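Local coordinates for protein phosphoribosylformylglycinamidine synthase 2 (Thermus thermophilus, PDB 3VIU) that belongs to the AIR-synthase-related (PurM-like) family, with two pairs of such domains in one chain, and binds adenosine-5'-diphosphate and magnesium, at residues H41-N46 with A361-Y366; L466-R471 with A618-E623. All coordinates share one frame; numbering follows the deposited sequence.

Contact 1 of 2, residues H41-N46 with A361-Y366; sequences HCAYKN and AEAPTY. With ADP (adenosine-5'-diphosphate), chain B.
Residues 43-46, at and just after the end of helix 40-43, run nearly parallel to residues 363-366, in the loop after helix 357-361; their end-to-end directions are 7° apart, and the alpha carbons of Lys45 and Thr365 come within 4.2 Å. One backbone hydrogen bond joins them: Tyr366 N gives its hydrogen to Lys45 O at 2.9 Å. The donor stands above the carbonyl plane. The same oxygen takes a CA-H...O contact from Thr365 CA at 3.1 Å. Lys45 has the largest share of the packing, followed by Tyr366. Lys45 CG sits 3.0 Å from Pro364 O, and its CD lies obliquely to the Tyr366 ring, 4.1 Å from CE2. The two side chains run alongside each other, and both Lys45 NZ and Tyr366 OH end on Glu14. Farther back the methyl groups Ala43 CB and Ala363 CB meet at 3.7 Å. Tyr44 has positive phi where the helix ends, and its side chain leads away from 361-366 to ADP, with CE2 3.2 Å from ADP N7. The contact thus ties a loop to the turn that carries a residue of the ADP pocket, and the shared carboxylate of Glu14 probably keeps the Lys45 ammonium charged.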
loop_
_atom_site.group_PDB
_atom_site.type_symbol
_atom_site.label_atom_id
_atom_site.label_comp_id
_atom_site.label_asym_id
_atom_site.label_seq_id
_atom_site.Cartn_x
_atom_site.Cartn_y
_atom_site.Cartn_z
ATOM N N HIS A 41 -16.590 6.077 -4.107
ATOM C CA HIS A 41 -15.285 5.870 -4.730
ATOM C C HIS A 41 -14.565 7.186 -4.987
ATOM O O HIS A 41 -13.404 7.347 -4.619
ATOM C CB HIS A 41 -15.428 5.107 -6.052
ATOM C CG HIS A 41 -14.116 4.757 -6.688
ATOM N ND1 HIS A 41 -13.360 3.677 -6.288
ATOM C CD2 HIS A 41 -13.398 5.381 -7.652
ATOM C CE1 HIS A 41 -12.231 3.650 -6.976
ATOM N NE2 HIS A 41 -12.228 4.675 -7.810
ATOM N N CYS A 42 -15.265 8.132 -5.602
ATOM C CA CYS A 42 -14.686 9.433 -5.923
ATOM C C CYS A 42 -14.838 10.509 -4.852
ATOM O O CYS A 42 -13.942 11.326 -4.658
ATOM C CB CYS A 42 -15.288 9.971 -7.225
ATOM S SG CYS A 42 -14.905 9.009 -8.707
ATOM N N ALA A 43 -15.962 10.504 -4.149
ATOM C CA ALA A 43 -16.222 11.536 -3.155
ATOM C C ALA A 43 -15.786 11.273 -1.717
ATOM O O ALA A 43 -15.609 12.230 -0.958
ATOM C CB ALA A 43 -17.710 11.902 -3.182
ATOM N N TYR A 44 -15.621 10.005 -1.332
ATOM C CA TYR A 44 -15.206 9.691 0.035
ATOM C C TYR A 44 -16.180 10.318 1.036
ATOM O O TYR A 44 -15.774 10.841 2.067
ATOM C CB TYR A 44 -13.804 10.248 0.297
ATOM C CG TYR A 44 -12.696 9.483 -0.375
ATOM C CD1 TYR A 44 -12.640 9.352 -1.770
ATOM C CD2 TYR A 44 -11.718 8.845 0.384
ATOM C CE1 TYR A 44 -11.639 8.594 -2.381
ATOM C CE2 TYR A 44 -10.724 8.087 -0.215
ATOM C CZ TYR A 44 -10.688 7.961 -1.590
ATOM O OH TYR A 44 -9.707 7.183 -2.152
ATOM N N LYS A 45 -17.467 10.256 0.723
ATOM C CA LYS A 45 -18.499 10.849 1.555
ATOM C C LYS A 45 -18.548 10.438 3.029
ATOM O O LYS A 45 -18.770 11.278 3.896
ATOM C CB LYS A 45 -19.858 10.625 0.896
ATOM C CG LYS A 45 -20.002 11.369 -0.427
ATOM C CD LYS A 45 -21.377 11.181 -1.062
ATOM C CE LYS A 45 -21.673 9.707 -1.326
ATOM N NZ LYS A 45 -22.879 9.521 -2.174
ATOM N N ASN A 46 -18.326 9.165 3.328
ATOM C CA ASN A 46 -18.382 8.725 4.714
ATOM C C ASN A 46 -17.051 8.690 5.447
ATOM O O ASN A 46 -17.025 8.525 6.667
ATOM C CB ASN A 46 -19.032 7.349 4.795
ATOM C CG ASN A 46 -20.481 7.373 4.368
ATOM O OD1 ASN A 46 -20.800 7.467 3.179
ATOM N ND2 ASN A 46 -21.373 7.302 5.340
ATOM N N ALA A 361 -16.817 18.582 -7.356
ATOM C CA ALA A 361 -15.697 18.127 -6.538
ATOM C C ALA A 361 -15.934 18.111 -5.032
ATOM O O ALA A 361 -15.235 17.404 -4.300
ATOM C CB ALA A 361 -14.461 18.971 -6.846
ATOM N N GLU A 362 -16.901 18.889 -4.562
ATOM C CA GLU A 362 -17.178 18.947 -3.131
ATOM C C GLU A 362 -18.546 18.394 -2.773
ATOM O O GLU A 362 -19.483 19.148 -2.508
ATOM C CB GLU A 362 -17.052 20.386 -2.632
ATOM C CG GLU A 362 -15.632 20.935 -2.725
ATOM C CD GLU A 362 -15.503 22.343 -2.162
ATOM O OE1 GLU A 362 -15.852 22.546 -0.974
ATOM O OE2 GLU A 362 -15.052 23.247 -2.904
ATOM N N ALA A 363 -18.643 17.066 -2.760
ATOM C CA ALA A 363 -19.886 16.376 -2.440
ATOM C C ALA A 363 -20.151 16.344 -0.933
ATOM O O ALA A 363 -19.241 16.523 -0.121
ATOM C CB ALA A 363 -19.844 14.954 -2.989
ATOM N N PRO A 364 -21.411 16.105 -0.545
ATOM C CA PRO A 364 -21.806 16.044 0.868
ATOM C C PRO A 364 -21.095 14.910 1.592
ATOM O O PRO A 364 -20.814 13.873 0.997
ATOM C CB PRO A 364 -23.311 15.797 0.803
ATOM C CG PRO A 364 -23.704 16.316 -0.565
ATOM C CD PRO A 364 -22.568 15.871 -1.427
ATOM N N THR A 365 -20.796 15.113 2.872
ATOM C CA THR A 365 -20.153 14.083 3.679
ATOM C C THR A 365 -21.147 13.646 4.745
ATOM O O THR A 365 -22.107 14.360 5.038
ATOM C CB THR A 365 -18.867 14.590 4.369
ATOM O OG1 THR A 365 -19.179 15.689 5.232
ATOM C CG2 THR A 365 -17.845 15.020 3.325
ATOM N N TYR A 366 -20.927 12.475 5.325
ATOM C CA TYR A 366 -21.850 11.986 6.334
ATOM C C TYR A 366 -21.171 11.522 7.617
ATOM O O TYR A 366 -20.065 10.978 7.602
ATOM C CB TYR A 366 -22.699 10.848 5.751
ATOM C CG TYR A 366 -23.468 11.224 4.499
ATOM C CD1 TYR A 366 -24.447 12.219 4.530
ATOM C CD2 TYR A 366 -23.209 10.595 3.283
ATOM C CE1 TYR A 366 -25.147 12.579 3.382
ATOM C CE2 TYR A 366 -23.907 10.946 2.123
ATOM C CZ TYR A 366 -24.875 11.939 2.183
ATOM O OH TYR A 366 -25.569 12.289 1.049
HETATM P PB ADP B . -7.043 8.569 -7.742
HETATM O O1B ADP B . -8.488 8.380 -8.051
HETATM O O2B ADP B . -6.375 7.138 -7.430
HETATM O O3B ADP B . -6.300 9.291 -9.073
HETATM P PA ADP B . -8.153 9.522 -5.438
HETATM O O1A ADP B . -9.138 10.548 -5.878
HETATM O O2A ADP B . -8.868 8.068 -5.458
HETATM O O3A ADP B . -6.851 9.547 -6.440
HETATM O "O5'" ADP B . -7.632 9.789 -3.913
HETATM C "C5'" ADP B . -8.160 11.043 -3.435
HETATM C "C4'" ADP B . -7.097 11.912 -2.701
HETATM O "O4'" ADP B . -7.239 11.796 -1.249
HETATM C "C3'" ADP B . -5.628 11.523 -3.008
HETATM O "O3'" ADP B . -4.804 12.695 -2.971
HETATM C "C2'" ADP B . -5.291 10.527 -1.898
HETATM O "O2'" ADP B . -3.885 10.446 -1.650
HETATM C "C1'" ADP B . -6.089 11.058 -0.704
HETATM N N9 ADP B . -6.536 9.969 0.175
HETATM C C8 ADP B . -7.571 9.107 -0.060
HETATM N N7 ADP B . -7.698 8.267 0.925
HETATM C C5 ADP B . -6.758 8.528 1.858
HETATM C C6 ADP B . -6.408 7.967 3.114
HETATM N N6 ADP B . -7.114 6.894 3.626
HETATM N N1 ADP B . -5.373 8.504 3.798
HETATM C C2 ADP B . -4.675 9.545 3.318
HETATM N N3 ADP B . -4.973 10.100 2.142
HETATM C C4 ADP B . -5.992 9.630 1.390
#

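Contact 2 of 2, residues L466-R471 with A618-E623. With MG (magnesium ion), chain D.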
loop_
_atom_site.group_PDB
_atom_site.type_symbol
_atom_site.label_atom_id
_atom_site.label_comp_id
_atom_site.label_asym_id
_atom_site.label_seq_id
_atom_site.Cartn_x
_atom_site.Cartn_y
_atom_site.Cartn_z
ATOM N N LEU A 466 0.925 0.302 11.178
ATOM C CA LEU A 466 1.865 1.400 10.996
ATOM C C LEU A 466 3.161 1.097 11.756
ATOM O O LEU A 466 4.268 1.295 11.244
ATOM C CB LEU A 466 1.272 2.718 11.506
ATOM C CG LEU A 466 1.647 3.959 10.686
ATOM C CD1 LEU A 466 1.177 5.214 11.406
ATOM C CD2 LEU A 466 3.144 4.005 10.453
ATOM N N ALA A 467 3.016 0.617 12.984
ATOM C CA ALA A 467 4.170 0.272 13.801
ATOM C C ALA A 467 5.053 -0.739 13.060
ATOM O O ALA A 467 6.241 -0.491 12.844
ATOM C CB ALA A 467 3.709 -0.305 15.142
ATOM N N GLU A 468 4.463 -1.861 12.648
ATOM C CA GLU A 468 5.198 -2.905 11.942
ATOM C C GLU A 468 5.898 -2.373 10.692
ATOM O O GLU A 468 7.088 -2.609 10.496
ATOM C CB GLU A 468 4.266 -4.057 11.552
ATOM C CG GLU A 468 5.020 -5.273 11.002
ATOM C CD GLU A 468 4.124 -6.478 10.731
ATOM O OE1 GLU A 468 4.662 -7.593 10.533
ATOM O OE2 GLU A 468 2.884 -6.319 10.706
ATOM N N ALA A 469 5.163 -1.658 9.848
ATOM C CA ALA A 469 5.753 -1.113 8.632
ATOM C C ALA A 469 6.966 -0.238 8.973
ATOM O O ALA A 469 8.020 -0.348 8.343
ATOM C CB ALA A 469 4.714 -0.308 7.861
ATOM N N CYS A 470 6.825 0.624 9.972
ATOM C CA CYS A 470 7.934 1.480 10.371
ATOM C C CYS A 470 9.080 0.652 10.953
ATOM O O CYS A 470 10.249 0.973 10.739
ATOM C CB CYS A 470 7.471 2.506 11.397
ATOM S SG CYS A 470 6.397 3.758 10.712
ATOM N N ARG A 471 8.739 -0.413 11.682
ATOM C CA ARG A 471 9.743 -1.274 12.284
ATOM C C ARG A 471 10.547 -1.971 11.192
ATOM O O ARG A 471 11.773 -2.067 11.275
ATOM C CB ARG A 471 9.084 -2.327 13.190
ATOM C CG ARG A 471 10.075 -3.108 14.064
ATOM C CD ARG A 471 9.394 -4.228 14.821
ATOM N NE ARG A 471 8.188 -3.756 15.496
ATOM C CZ ARG A 471 6.972 -4.260 15.299
ATOM N NH1 ARG A 471 5.944 -3.757 15.960
ATOM N NH2 ARG A 471 6.783 -5.265 14.445
ATOM N N ALA A 618 19.643 -7.813 11.085
ATOM C CA ALA A 618 18.533 -7.637 12.010
ATOM C C ALA A 618 17.241 -8.184 11.413
ATOM O O ALA A 618 17.094 -8.296 10.199
ATOM C CB ALA A 618 18.368 -6.152 12.348
ATOM N N HIS A 619 16.294 -8.511 12.280
ATOM C CA HIS A 619 15.027 -9.065 11.830
ATOM C C HIS A 619 14.060 -8.881 12.983
ATOM O O HIS A 619 14.391 -9.231 14.112
ATOM C CB HIS A 619 15.218 -10.555 11.533
ATOM C CG HIS A 619 14.028 -11.208 10.911
ATOM N ND1 HIS A 619 13.587 -12.460 11.286
ATOM C CD2 HIS A 619 13.184 -10.782 9.943
ATOM C CE1 HIS A 619 12.517 -12.775 10.578
ATOM N NE2 HIS A 619 12.251 -11.774 9.755
ATOM N N ASP A 620 12.878 -8.325 12.732
ATOM C CA ASP A 620 11.951 -8.156 13.842
ATOM C C ASP A 620 11.154 -9.431 14.067
ATOM O O ASP A 620 11.033 -10.264 13.166
ATOM C CB ASP A 620 11.029 -6.949 13.627
ATOM C CG ASP A 620 9.987 -7.176 12.558
ATOM O OD1 ASP A 620 10.345 -7.666 11.467
ATOM O OD2 ASP A 620 8.810 -6.838 12.814
ATOM N N VAL A 621 10.654 -9.593 15.289
ATOM C CA VAL A 621 9.881 -10.765 15.662
ATOM C C VAL A 621 8.392 -10.452 15.530
ATOM O O VAL A 621 7.830 -9.714 16.338
ATOM C CB VAL A 621 10.190 -11.181 17.116
ATOM C CG1 VAL A 621 9.452 -12.471 17.454
ATOM C CG2 VAL A 621 11.694 -11.356 17.303
ATOM N N ALA A 622 7.755 -11.020 14.512
ATOM C CA ALA A 622 6.344 -10.767 14.285
ATOM C C ALA A 622 5.509 -12.020 14.424
ATOM O O ALA A 622 5.677 -12.779 15.376
ATOM C CB ALA A 622 6.140 -10.141 12.913
ATOM N N GLU A 623 4.608 -12.245 13.474
ATOM C CA GLU A 623 3.741 -13.412 13.555
ATOM C C GLU A 623 4.531 -14.710 13.636
ATOM O O GLU A 623 5.550 -14.867 12.962
ATOM C CB GLU A 623 2.752 -13.444 12.381
ATOM C CG GLU A 623 3.181 -12.687 11.117
ATOM C CD GLU A 623 2.968 -11.179 11.195
ATOM O OE1 GLU A 623 1.845 -10.745 11.542
ATOM O OE2 GLU A 623 3.925 -10.427 10.888
HETATM MG MG MG D . 9.341 -8.423 9.323
HETATM O O HOH W 1 7.464 -7.800 10.817
HETATM O O HOH W 2 9.582 -10.475 10.803
#
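Helix 458-475 presents Glu468 and Arg471, one turn apart, to Asp620 and the residues after it, Ala622 and Glu623. Asp620 is the most heavily used acceptor. Its OD1 binds magnesium at 2.5 Å. Its OD2 takes a salt-bridging hydrogen bond from Arg471 NH2 at 3.0 Å, nearly straight at 165°. The bond uses the anti lone pair of OD2 and lies in the guanidinium plane, although the guanidinium and carboxylate planes are turned 33° apart. Arg471 leaves the helix with CG anti to the backbone N and bends at chi3 (-49°), so that its CD also packs against Asp620 CB. Its NH1 has a second acid partner, Glu599. Water 1 is bound to the metal and donates to both Asp620 OD2, at 2.6 Å, and Glu468 OE1, at 2.8 Å. Glu468 therefore reaches the metal through water. Water 2, also on the metal, donates to Asp620 O at 2.8 Å. Asp430 and Asn472 also bind the ion. Glu468 OE1 and Glu623 OE2 are like-charged acceptors 2.9 Å apart as modelled, repulsive if both are ionised, which may raise the pKa of one of them. Arg471, with the metal on OD1 and water 1 on OD2, probably holds the Asp620 carboxylate in its rotation, as a second-shell residue positioning a metal ligand, while its positive charge probably offsets part of the acidic cluster.

In the fold
The two contacts lie on opposite sides of the chain's centre, with nearest atoms about 17 Å apart, and they share no helix or strand. Both are partly buried, but contact 2 sits nearer the centre and contact 1 farther out. Contact 1 joins two segments that are mostly loop, and its chemistry is mainly backbone and apolar. Contact 2 joins a helix of the second AIR-synthase-related N-terminal domain to an edge strand of the C-terminal domain that follows it, and is almost wholly ionic, with metal and water between the partners. Each holds one residue of a bound-group site: a tyrosine ring beside ADP in contact 1, a carboxylate on magnesium in contact 2.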